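Local coordinates for adhesion and penetration protein autotransporter (Haemophilus influenzae, PDB 3SYJ), which probably acts as a serine protease and promotes adherence to and invasion of host cells, its secreted passenger domain also self-associating between bacteria, at residues A[271-276]-A[292-297]; A[557-562]-A[566-571]; A[112-117]-A[322-327]; A[47-52]-A[230-235]. All coordinates share one frame; numbering follows the deposited sequence.

Contact 1 (A[271-276]-A[292-297]); sequences LYTRAG and ITQKSG
Leu271 and Ile292 meet end to end, and their methyl groups abut in two tight pairs: Leu271 CD2 lies 3.4 Å from Ile292 CG2, and Leu271 CD1 is 3.5 Å from Ile292 CD1. The leucine CG stands beside the backbone N, but its chi2 of 126° is far from a staggered value, which, with such close methyls, is consistent with a tight fit. Both branched aliphatic residues suit a place walled by Phe342, Leu340 and Ile282. This is the N-terminal end of the passenger domain's beta-helix. Strand 269-272 is the outermost strand of one parallel face, while strand 289-294 belongs to an antiparallel hairpin with strand 279-285; the two buried side chains meet on the inside of the beta-helix, against Phe342. Beyond this apolar pair, an edge of the contact turns polar. Gln294 extends fully, with CG anti to its backbone N (chi1 -159°), and passes alongside Thr273 in the opposite direction, so that NE2 donates to Thr273 OG1 over 3.2 Å. The bond is bent, 138° at the hydrogen, and the hydroxyl is tilted out of the amide plane. Thr273 OG1 is also bonded to Tyr280 OH, which makes a short hydroxyl side chain apt here. The other arm of the amide is used as well: one water accepts from Tyr272 N at 2.8 Å and donates to Gln294 OE1 at 3.1 Å. After Thr273 the chain makes a type I turn, closed by Gly276 N bonding to Thr273 O at 2.9 Å, and Gly276 takes backbone angles at which a CB would press on the preceding carbonyl.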
# COMPACT_ATOMS: atom_id res chain seq x y z
N LEU A 271 -22.70 -51.14 -45.82
CA LEU A 271 -22.23 -50.55 -47.06
C LEU A 271 -20.80 -50.10 -46.88
O LEU A 271 -20.47 -49.40 -45.92
CB LEU A 271 -23.15 -49.40 -47.47
CG LEU A 271 -24.54 -50.04 -47.60
CD1 LEU A 271 -25.59 -49.33 -46.77
CD2 LEU A 271 -24.96 -50.18 -49.05
N TYR A 272 -19.94 -50.55 -47.78
CA TYR A 272 -18.51 -50.30 -47.66
C TYR A 272 -17.84 -50.38 -49.02
O TYR A 272 -18.15 -51.25 -49.84
CB TYR A 272 -17.89 -51.32 -46.70
CG TYR A 272 -16.40 -51.18 -46.56
CD1 TYR A 272 -15.84 -50.02 -46.04
CD2 TYR A 272 -15.54 -52.21 -46.92
CE1 TYR A 272 -14.47 -49.88 -45.90
CE2 TYR A 272 -14.17 -52.09 -46.78
CZ TYR A 272 -13.64 -50.92 -46.27
OH TYR A 272 -12.28 -50.78 -46.12
N THR A 273 -16.90 -49.47 -49.25
CA THR A 273 -16.15 -49.41 -50.49
C THR A 273 -14.68 -49.40 -50.14
O THR A 273 -14.16 -48.43 -49.59
CB THR A 273 -16.52 -48.17 -51.30
OG1 THR A 273 -17.88 -48.27 -51.74
CG2 THR A 273 -15.60 -48.02 -52.50
N ARG A 274 -14.01 -50.50 -50.47
CA ARG A 274 -12.65 -50.77 -50.00
C ARG A 274 -11.66 -49.64 -50.27
O ARG A 274 -10.78 -49.37 -49.45
CB ARG A 274 -12.14 -52.07 -50.62
CG ARG A 274 -13.24 -53.08 -50.89
CD ARG A 274 -12.67 -54.47 -51.16
NE ARG A 274 -13.71 -55.49 -51.21
CZ ARG A 274 -13.50 -56.79 -51.04
NH1 ARG A 274 -12.27 -57.24 -50.80
NH2 ARG A 274 -14.51 -57.65 -51.11
N ALA A 275 -11.79 -48.97 -51.41
CA ALA A 275 -10.82 -47.97 -51.81
C ALA A 275 -11.09 -46.58 -51.22
O ALA A 275 -10.30 -45.66 -51.40
CB ALA A 275 -10.71 -47.90 -53.33
N GLY A 276 -12.22 -46.43 -50.52
CA GLY A 276 -12.60 -45.14 -49.96
C GLY A 276 -13.37 -44.27 -50.94
O GLY A 276 -13.47 -44.60 -52.12
N ILE A 292 -30.34 -49.53 -52.61
CA ILE A 292 -29.13 -48.74 -52.49
C ILE A 292 -28.21 -49.09 -53.65
O ILE A 292 -27.78 -50.23 -53.79
CB ILE A 292 -28.38 -49.04 -51.17
CG1 ILE A 292 -29.14 -48.47 -49.97
CG2 ILE A 292 -26.98 -48.45 -51.21
CD1 ILE A 292 -28.51 -48.82 -48.63
N THR A 293 -27.89 -48.10 -54.47
CA THR A 293 -26.98 -48.31 -55.58
C THR A 293 -25.56 -47.88 -55.20
O THR A 293 -25.33 -46.75 -54.78
CB THR A 293 -27.44 -47.56 -56.84
OG1 THR A 293 -28.44 -48.34 -57.51
CG2 THR A 293 -26.28 -47.32 -57.77
N GLN A 294 -24.60 -48.76 -55.32
CA GLN A 294 -23.19 -48.49 -55.09
C GLN A 294 -22.46 -48.23 -56.38
O GLN A 294 -22.40 -49.07 -57.24
CB GLN A 294 -22.57 -49.69 -54.41
CG GLN A 294 -21.30 -49.47 -53.64
CD GLN A 294 -20.81 -50.74 -53.01
OE1 GLN A 294 -21.59 -51.63 -52.79
NE2 GLN A 294 -19.53 -50.82 -52.71
N LYS A 295 -21.94 -47.02 -56.49
CA LYS A 295 -21.20 -46.56 -57.63
C LYS A 295 -20.38 -47.63 -58.22
O LYS A 295 -20.58 -48.04 -59.34
CB LYS A 295 -20.26 -45.45 -57.27
CG LYS A 295 -19.67 -44.80 -58.47
CD LYS A 295 -20.10 -43.37 -58.53
CE LYS A 295 -19.83 -42.78 -59.83
NZ LYS A 295 -18.41 -42.72 -60.04
N SER A 296 -19.40 -48.08 -57.51
CA SER A 296 -18.82 -49.24 -58.07
C SER A 296 -18.29 -50.21 -57.05
O SER A 296 -17.43 -49.91 -56.23
CB SER A 296 -17.86 -48.91 -59.22
OG SER A 296 -18.31 -49.52 -60.41
N GLY A 297 -18.91 -51.38 -57.14
CA GLY A 297 -18.71 -52.52 -56.29
C GLY A 297 -19.78 -53.43 -56.82
O GLY A 297 -20.66 -52.98 -57.52
O HOH W 1 -21.01 -52.23 -49.76
O HOH W 2 -18.86 -46.91 -54.30

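Contact 2 (A[557-562]-A[566-571]); sequences LIYKPT and RTLLLS
The hydroxyl of Tyr559 has two partners: Arg566 O, 2.9 Å from Tyr559 OH in a weak bond that is not settled, and a water at 2.8 Å from the same oxygen. Arg566 O lies in the ring plane, so the carbonyl oxygen meets the ring edge near the hydroxyl. The extended chi1 of Tyr559 (178°), which sets CG opposite the backbone N, carries the ring across to the facing strand, where it passes alongside Leu568. There Leu568 CB sits 3.7 Å from the ring centroid, only 14° off the normal, a CH-pi contact, while Leu568 CD2 comes within 3.5 Å of Tyr559 CD1. Pro561 CD covers the opposite face, 3.5 Å above the plane of the Tyr559 ring and over its centre, so the ring is clamped between two aliphatic groups. A flat aromatic with a polar end suits a place that is greasy along its length and meets a carbonyl at its tip. The setting is a coil of the beta-solenoid. Strand 557-559 and strand 567-570 run at 145° to each other, with axes 10.2 Å apart, too far for backbone pairing; each instead bonds to strands of neighbouring coils, and their side chains fill the interior between. Toward the 561-566 end, the rigid Pro561 ring lays CB against Arg566 CB, 3.7 Å away, using the aliphatic root of the arginine. At the other end, Leu557 CD2 touches Leu570 CD1 at 4.3 Å.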
# COMPACT_ATOMS: atom_id res chain seq x y z
N LEU A 557 -23.51 -12.26 -20.16
CA LEU A 557 -24.89 -12.54 -19.84
C LEU A 557 -25.63 -11.25 -19.47
O LEU A 557 -25.18 -10.50 -18.61
CB LEU A 557 -24.96 -13.53 -18.67
CG LEU A 557 -26.35 -13.77 -18.09
CD1 LEU A 557 -27.22 -14.52 -19.09
CD2 LEU A 557 -26.23 -14.51 -16.77
N ILE A 558 -26.75 -11.01 -20.14
CA ILE A 558 -27.54 -9.81 -19.86
C ILE A 558 -28.95 -10.18 -19.42
O ILE A 558 -29.67 -10.87 -20.15
CB ILE A 558 -27.66 -8.91 -21.11
CG1 ILE A 558 -26.29 -8.45 -21.60
CG2 ILE A 558 -28.51 -7.69 -20.79
CD1 ILE A 558 -25.60 -9.44 -22.50
N TYR A 559 -29.34 -9.73 -18.23
CA TYR A 559 -30.72 -9.86 -17.79
C TYR A 559 -31.43 -8.52 -17.95
O TYR A 559 -31.09 -7.54 -17.31
CB TYR A 559 -30.79 -10.34 -16.33
CG TYR A 559 -32.19 -10.46 -15.80
CD1 TYR A 559 -33.16 -11.15 -16.51
CD2 TYR A 559 -32.55 -9.89 -14.58
CE1 TYR A 559 -34.46 -11.27 -16.03
CE2 TYR A 559 -33.85 -10.01 -14.09
CZ TYR A 559 -34.79 -10.70 -14.83
OH TYR A 559 -36.09 -10.82 -14.36
N LYS A 560 -32.43 -8.50 -18.83
CA LYS A 560 -33.09 -7.25 -19.20
C LYS A 560 -34.59 -7.46 -19.35
O LYS A 560 -35.11 -7.52 -20.47
CB LYS A 560 -32.49 -6.71 -20.51
CG LYS A 560 -33.19 -5.46 -21.06
CD LYS A 560 -32.31 -4.66 -22.01
CE LYS A 560 -32.00 -5.43 -23.30
NZ LYS A 560 -31.08 -4.67 -24.21
N PRO A 561 -35.29 -7.60 -18.22
CA PRO A 561 -36.75 -7.79 -18.22
C PRO A 561 -37.43 -6.47 -18.55
O PRO A 561 -36.75 -5.44 -18.55
CB PRO A 561 -37.03 -8.16 -16.77
CG PRO A 561 -35.94 -7.48 -16.01
CD PRO A 561 -34.74 -7.72 -16.86
N THR A 562 -38.73 -6.48 -18.81
CA THR A 562 -39.46 -5.26 -19.16
C THR A 562 -39.93 -4.50 -17.92
O THR A 562 -40.06 -3.28 -17.95
CB THR A 562 -40.70 -5.55 -20.01
OG1 THR A 562 -41.58 -6.43 -19.28
CG2 THR A 562 -40.32 -6.18 -21.35
N ARG A 566 -39.91 -8.66 -12.13
CA ARG A 566 -39.60 -9.92 -12.82
C ARG A 566 -38.33 -10.49 -12.21
O ARG A 566 -37.37 -9.76 -12.00
CB ARG A 566 -39.39 -9.69 -14.31
CG ARG A 566 -40.58 -9.07 -15.03
CD ARG A 566 -41.80 -9.97 -14.98
NE ARG A 566 -42.64 -9.77 -16.16
CZ ARG A 566 -43.75 -9.04 -16.17
NH1 ARG A 566 -44.17 -8.44 -15.06
NH2 ARG A 566 -44.45 -8.91 -17.29
N THR A 567 -38.32 -11.78 -11.94
CA THR A 567 -37.18 -12.39 -11.26
C THR A 567 -36.52 -13.46 -12.10
O THR A 567 -37.20 -14.25 -12.76
CB THR A 567 -37.57 -13.00 -9.91
OG1 THR A 567 -38.14 -11.98 -9.09
CG2 THR A 567 -36.37 -13.61 -9.22
N LEU A 568 -35.19 -13.47 -12.08
CA LEU A 568 -34.40 -14.52 -12.69
C LEU A 568 -33.61 -15.23 -11.60
O LEU A 568 -32.81 -14.62 -10.89
CB LEU A 568 -33.45 -13.94 -13.75
CG LEU A 568 -32.43 -14.89 -14.40
CD1 LEU A 568 -33.09 -16.14 -14.96
CD2 LEU A 568 -31.64 -14.16 -15.49
N LEU A 569 -33.85 -16.53 -11.46
CA LEU A 569 -33.13 -17.31 -10.48
C LEU A 569 -32.02 -18.11 -11.15
O LEU A 569 -32.28 -18.87 -12.09
CB LEU A 569 -34.08 -18.25 -9.73
CG LEU A 569 -33.45 -19.38 -8.91
CD1 LEU A 569 -32.55 -18.83 -7.81
CD2 LEU A 569 -34.52 -20.30 -8.32
N LEU A 570 -30.79 -17.92 -10.69
CA LEU A 570 -29.68 -18.76 -11.13
C LEU A 570 -29.25 -19.65 -9.97
O LEU A 570 -28.74 -19.16 -8.96
CB LEU A 570 -28.52 -17.89 -11.61
CG LEU A 570 -28.91 -16.87 -12.68
CD1 LEU A 570 -27.78 -15.88 -12.95
CD2 LEU A 570 -29.32 -17.59 -13.95
N SER A 571 -29.46 -20.95 -10.11
CA SER A 571 -29.19 -21.85 -9.00
C SER A 571 -28.10 -22.86 -9.34
O SER A 571 -27.83 -23.77 -8.56
CB SER A 571 -30.46 -22.59 -8.59
OG SER A 571 -30.88 -23.48 -9.61
O HOH W 3 -38.02 -12.73 -15.19

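Contact 3 (A[112-117]-A[322-327]); sequences YEDDYH and PRYDGP
A carboxylate lies flat against an aromatic face: the Asp115 group stacks on the ring of Tyr324, their planes 22° apart, with OD1 of Asp115 3.9 Å above the plane of the Tyr324 ring and over its centre. The aspartate belongs to a geometry consistent with the Ser-His-Asp triad of a chymotrypsin-like protease, together with His73 and Ser218, the active-site serine inferred by similarity. Its OD2 is hydrogen-bonded to His73 ND1 and forms a salt bridge with Arg239. The tyrosine comes from a loop distant in sequence, stacks on the aspartate and touches the histidine. A flat ring suits this place, since it can lie against the carboxylate while OD2 bonds His73 and Arg239. The long directions of the two side chains are roughly perpendicular, and CB of Asp115 packs 3.2 Å from Tyr324 OH. Asp115 sits at the centre of an inverse gamma turn. Where Asp115 takes the face, Asp114 takes the edge: its OD1 is 3.3 Å from Tyr324 CE2, with carboxylate and ring planes 77° apart. The ring's electropositive C-H rim would probably welcome that oxygen. Asp114 CG stands between its own backbone N and carbonyl carbon (chi1 60°), a torsion that brings the carboxylate to the ring edge, where Asn321 ND2 also bonds OD1. One water joins the pair in the plane of the Tyr324 ring, donating to Asp114 OD1 at 2.9 Å and lying 2.6 Å from Tyr324 OH.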
# COMPACT_ATOMS: atom_id res chain seq x y z
N TYR A 112 -34.18 -71.82 -23.01
CA TYR A 112 -34.71 -71.15 -21.83
C TYR A 112 -36.21 -70.91 -21.85
O TYR A 112 -36.86 -71.09 -22.87
CB TYR A 112 -33.92 -69.86 -21.58
CG TYR A 112 -32.45 -70.15 -21.44
CD1 TYR A 112 -31.93 -70.66 -20.25
CD2 TYR A 112 -31.58 -69.99 -22.51
CE1 TYR A 112 -30.59 -70.97 -20.12
CE2 TYR A 112 -30.24 -70.29 -22.39
CZ TYR A 112 -29.75 -70.79 -21.19
OH TYR A 112 -28.41 -71.09 -21.07
N GLU A 113 -36.75 -70.54 -20.69
CA GLU A 113 -38.19 -70.33 -20.53
C GLU A 113 -38.66 -69.12 -21.30
O GLU A 113 -37.94 -68.12 -21.40
CB GLU A 113 -38.53 -70.16 -19.05
CG GLU A 113 -38.26 -71.41 -18.24
CD GLU A 113 -39.01 -72.60 -18.79
OE1 GLU A 113 -40.27 -72.58 -18.78
OE2 GLU A 113 -38.35 -73.57 -19.22
N ASP A 114 -39.88 -69.18 -21.82
CA ASP A 114 -40.35 -68.19 -22.79
C ASP A 114 -41.07 -66.98 -22.20
O ASP A 114 -41.70 -66.21 -22.93
CB ASP A 114 -41.19 -68.86 -23.89
CG ASP A 114 -42.42 -69.58 -23.35
OD1 ASP A 114 -42.76 -69.37 -22.17
OD2 ASP A 114 -43.06 -70.35 -24.10
N ASP A 115 -40.99 -66.79 -20.88
CA ASP A 115 -41.47 -65.55 -20.28
C ASP A 115 -40.33 -64.53 -20.34
O ASP A 115 -39.67 -64.23 -19.34
CB ASP A 115 -41.93 -65.78 -18.83
CG ASP A 115 -42.83 -64.66 -18.31
OD1 ASP A 115 -43.15 -63.72 -19.07
OD2 ASP A 115 -43.21 -64.74 -17.12
N TYR A 116 -40.10 -64.02 -21.54
CA TYR A 116 -38.94 -63.18 -21.81
C TYR A 116 -39.10 -62.55 -23.17
O TYR A 116 -39.39 -63.25 -24.14
CB TYR A 116 -37.68 -64.04 -21.78
CG TYR A 116 -36.38 -63.28 -21.87
CD1 TYR A 116 -35.52 -63.21 -20.79
CD2 TYR A 116 -36.00 -62.63 -23.05
CE1 TYR A 116 -34.32 -62.53 -20.86
CE2 TYR A 116 -34.80 -61.94 -23.13
CZ TYR A 116 -33.97 -61.89 -22.03
OH TYR A 116 -32.78 -61.21 -22.09
N HIS A 117 -38.92 -61.24 -23.27
CA HIS A 117 -38.92 -60.59 -24.58
C HIS A 117 -37.96 -59.39 -24.69
O HIS A 117 -37.59 -58.78 -23.68
CB HIS A 117 -40.34 -60.22 -25.04
CG HIS A 117 -40.98 -59.11 -24.28
ND1 HIS A 117 -42.33 -58.83 -24.36
CD2 HIS A 117 -40.47 -58.21 -23.40
CE1 HIS A 117 -42.62 -57.80 -23.58
NE2 HIS A 117 -41.51 -57.40 -22.99
N PRO A 322 -49.42 -69.75 -24.45
CA PRO A 322 -50.83 -69.41 -24.29
C PRO A 322 -51.10 -68.66 -22.99
O PRO A 322 -52.10 -67.95 -22.88
CB PRO A 322 -51.53 -70.77 -24.25
CG PRO A 322 -50.57 -71.72 -24.88
CD PRO A 322 -49.20 -71.20 -24.52
N ARG A 323 -50.22 -68.83 -22.01
CA ARG A 323 -50.36 -68.14 -20.74
C ARG A 323 -50.13 -66.65 -20.96
O ARG A 323 -50.80 -65.81 -20.36
CB ARG A 323 -49.36 -68.69 -19.71
CG ARG A 323 -49.49 -70.18 -19.46
CD ARG A 323 -48.23 -70.75 -18.80
NE ARG A 323 -48.04 -70.22 -17.45
CZ ARG A 323 -46.91 -70.38 -16.75
NH1 ARG A 323 -45.88 -71.04 -17.28
NH2 ARG A 323 -46.81 -69.87 -15.53
N TYR A 324 -49.18 -66.33 -21.84
CA TYR A 324 -48.80 -64.95 -22.10
C TYR A 324 -49.56 -64.35 -23.27
O TYR A 324 -49.04 -63.50 -24.00
CB TYR A 324 -47.30 -64.87 -22.33
CG TYR A 324 -46.52 -65.66 -21.33
CD1 TYR A 324 -46.92 -65.70 -20.00
CD2 TYR A 324 -45.40 -66.38 -21.70
CE1 TYR A 324 -46.21 -66.44 -19.07
CE2 TYR A 324 -44.68 -67.11 -20.77
CZ TYR A 324 -45.09 -67.14 -19.46
OH TYR A 324 -44.38 -67.88 -18.55
N ASP A 325 -50.80 -64.78 -23.45
CA ASP A 325 -51.65 -64.21 -24.48
C ASP A 325 -52.16 -62.87 -23.98
O ASP A 325 -52.05 -62.56 -22.79
CB ASP A 325 -52.80 -65.15 -24.83
CG ASP A 325 -53.43 -64.83 -26.17
OD1 ASP A 325 -53.05 -63.80 -26.77
OD2 ASP A 325 -54.30 -65.60 -26.63
N GLY A 326 -52.70 -62.06 -24.88
CA GLY A 326 -53.14 -60.72 -24.55
C GLY A 326 -52.91 -59.82 -25.74
O GLY A 326 -52.46 -60.29 -26.79
N PRO A 327 -53.06 -58.51 -25.60
CA PRO A 327 -52.88 -57.58 -26.72
C PRO A 327 -51.57 -57.68 -27.50
O PRO A 327 -51.60 -57.75 -28.69
CB PRO A 327 -53.05 -56.23 -26.06
CG PRO A 327 -53.81 -56.49 -24.91
CD PRO A 327 -53.41 -57.78 -24.40
O HOH W 4 -42.57 -69.53 -19.30

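Contact 4 (A[47-52]-A[230-235]); sequences PMIDFS and QKWLIN
Trp232 supplies about half of the buried surface, and Ile49 and Pro47 divide its indole between them, one taking the face and the other the edge. Trp232 NE1 donates to Pro47 O at 2.7 Å in a straight bond, 180° at the hydrogen. The carbonyl lies in the indole plane and points almost directly at the nitrogen, which fixes the rotation of the ring. Proline has no backbone N-H to donate; its ring limits phi and packs on Tyr225 while its carbonyl accepts from the indole. Over the face, Ile49 stands roughly perpendicular to the tryptophan side chain. Its CB sits 3.6 Å from the centroid of the five-membered ring of Trp232, 8° off the normal, a CH-pi contact. With CG1 turned away from the backbone N (chi1 -168°), CG1 and CD1 lie over the five-membered ring and on toward the benzo ring, CG1 3.7 Å from Trp232 CG and CD1 4.0 Å from Trp232 CE3. The remaining branch, CG2, lies over the centre of the Phe51 ring, 3.4 Å above its plane, so beta-branching lets one residue serve two aromatics. Tyr225 adds an edge-to-face partner for Trp232, and Val152 packs against both Trp232 and Ile49. Asp50 OD1 accepts from Ser52 N at 2.9 Å in an Asx turn and also from Ser52 OG. Strand 231-238, whose hairpin with strand 221-226 carries a G1 bulge at Gln230 and Lys231, is met here by the loop 47-52, in the antiparallel beta architecture of a chymotrypsin-like (clan PA) serine protease domain.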
# COMPACT_ATOMS: atom_id res chain seq x y z
N PRO A 47 -19.49 -47.63 -7.50
CA PRO A 47 -20.13 -46.32 -7.62
C PRO A 47 -21.62 -46.54 -7.84
O PRO A 47 -21.98 -47.49 -8.54
CB PRO A 47 -19.49 -45.74 -8.89
CG PRO A 47 -18.26 -46.57 -9.13
CD PRO A 47 -18.61 -47.92 -8.64
N MET A 48 -22.47 -45.71 -7.23
CA MET A 48 -23.92 -45.87 -7.36
C MET A 48 -24.37 -46.01 -8.81
O MET A 48 -24.00 -45.21 -9.67
CB MET A 48 -24.65 -44.67 -6.73
CG MET A 48 -26.16 -44.73 -6.87
SD MET A 48 -26.94 -46.04 -5.90
CE MET A 48 -28.67 -45.70 -6.22
N ILE A 49 -25.18 -47.04 -9.07
CA ILE A 49 -25.69 -47.34 -10.40
C ILE A 49 -26.44 -46.14 -11.02
O ILE A 49 -27.00 -45.30 -10.31
CB ILE A 49 -26.64 -48.57 -10.32
CG1 ILE A 49 -26.98 -49.12 -11.70
CG2 ILE A 49 -27.91 -48.24 -9.54
CD1 ILE A 49 -27.79 -50.40 -11.65
N ASP A 50 -26.43 -46.04 -12.34
CA ASP A 50 -27.20 -45.01 -13.03
C ASP A 50 -28.51 -45.66 -13.43
O ASP A 50 -28.54 -46.46 -14.37
CB ASP A 50 -26.44 -44.52 -14.26
CG ASP A 50 -27.11 -43.33 -14.96
OD1 ASP A 50 -28.35 -43.15 -14.84
OD2 ASP A 50 -26.40 -42.59 -15.66
N PHE A 51 -29.58 -45.33 -12.72
CA PHE A 51 -30.88 -45.97 -12.98
C PHE A 51 -31.62 -45.34 -14.18
O PHE A 51 -32.73 -45.76 -14.51
CB PHE A 51 -31.77 -45.92 -11.73
CG PHE A 51 -31.55 -47.07 -10.76
CD1 PHE A 51 -31.49 -48.39 -11.21
CD2 PHE A 51 -31.46 -46.83 -9.39
CE1 PHE A 51 -31.33 -49.44 -10.32
CE2 PHE A 51 -31.29 -47.88 -8.49
CZ PHE A 51 -31.22 -49.19 -8.96
N SER A 52 -31.02 -44.36 -14.83
CA SER A 52 -31.67 -43.72 -15.97
C SER A 52 -31.97 -44.70 -17.13
O SER A 52 -32.80 -44.42 -17.99
CB SER A 52 -30.88 -42.50 -16.46
OG SER A 52 -29.71 -42.89 -17.17
N GLN A 230 -15.43 -53.19 -13.70
CA GLN A 230 -15.88 -51.92 -13.13
C GLN A 230 -17.13 -51.40 -13.82
O GLN A 230 -17.25 -50.21 -14.13
CB GLN A 230 -14.77 -50.87 -13.18
CG GLN A 230 -13.54 -51.24 -12.39
CD GLN A 230 -12.87 -50.04 -11.76
OE1 GLN A 230 -12.55 -49.05 -12.44
NE2 GLN A 230 -12.66 -50.10 -10.44
N LYS A 231 -18.08 -52.30 -14.05
CA LYS A 231 -19.28 -51.98 -14.79
C LYS A 231 -20.48 -52.44 -14.01
O LYS A 231 -20.44 -53.51 -13.40
CB LYS A 231 -19.31 -52.75 -16.11
CG LYS A 231 -18.84 -52.02 -17.34
CD LYS A 231 -19.07 -52.89 -18.58
CE LYS A 231 -19.00 -52.05 -19.84
NZ LYS A 231 -17.67 -51.39 -20.02
N TRP A 232 -21.55 -51.66 -14.03
CA TRP A 232 -22.85 -52.23 -13.72
C TRP A 232 -23.35 -52.94 -14.97
O TRP A 232 -23.21 -52.44 -16.09
CB TRP A 232 -23.83 -51.15 -13.26
CG TRP A 232 -23.62 -50.70 -11.83
CD1 TRP A 232 -23.00 -49.55 -11.41
CD2 TRP A 232 -24.05 -51.38 -10.65
NE1 TRP A 232 -23.02 -49.48 -10.03
CE2 TRP A 232 -23.65 -50.60 -9.54
CE3 TRP A 232 -24.73 -52.59 -10.41
CZ2 TRP A 232 -23.92 -50.97 -8.22
CZ3 TRP A 232 -24.99 -52.96 -9.09
CH2 TRP A 232 -24.58 -52.16 -8.02
N LEU A 233 -23.90 -54.14 -14.79
CA LEU A 233 -24.47 -54.90 -15.89
C LEU A 233 -25.87 -55.28 -15.48
O LEU A 233 -26.13 -55.47 -14.29
CB LEU A 233 -23.67 -56.18 -16.14
CG LEU A 233 -22.23 -56.01 -16.62
CD1 LEU A 233 -21.38 -57.21 -16.27
CD2 LEU A 233 -22.22 -55.78 -18.10
N ILE A 234 -26.79 -55.37 -16.44
CA ILE A 234 -28.07 -55.95 -16.10
C ILE A 234 -27.86 -57.46 -16.03
O ILE A 234 -27.23 -58.04 -16.92
CB ILE A 234 -29.22 -55.57 -17.07
CG1 ILE A 234 -30.50 -56.29 -16.62
CG2 ILE A 234 -28.87 -55.91 -18.50
CD1 ILE A 234 -31.75 -55.79 -17.28
N ASN A 235 -28.35 -58.08 -14.96
CA ASN A 235 -28.11 -59.50 -14.74
C ASN A 235 -29.35 -60.34 -15.00
O ASN A 235 -29.26 -61.46 -15.48
CB ASN A 235 -27.58 -59.74 -13.33
CG ASN A 235 -27.19 -61.19 -13.07
OD1 ASN A 235 -26.75 -61.91 -13.98
ND2 ASN A 235 -27.34 -61.62 -11.83

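Contact 4 lies within the protease domain, contact 3 joins that domain to a loop from the early beta-helix, and contacts 1 and 2 lie in the beta-helix. Contact 3 alone adjoins the probable active site, the side chain of Asp115 lying about 6 Å from that of Ser218. Contact 4 is close by, with nearest atoms about 7 Å from those of contact 3 and centres 27 Å apart, and the segments of the two alternate along the chain. Contact 1 falls between the segments of contact 3 in sequence yet about 27 Å away at the nearest atoms. Contact 2 lies farther along, its centre 54 Å from that of contact 1.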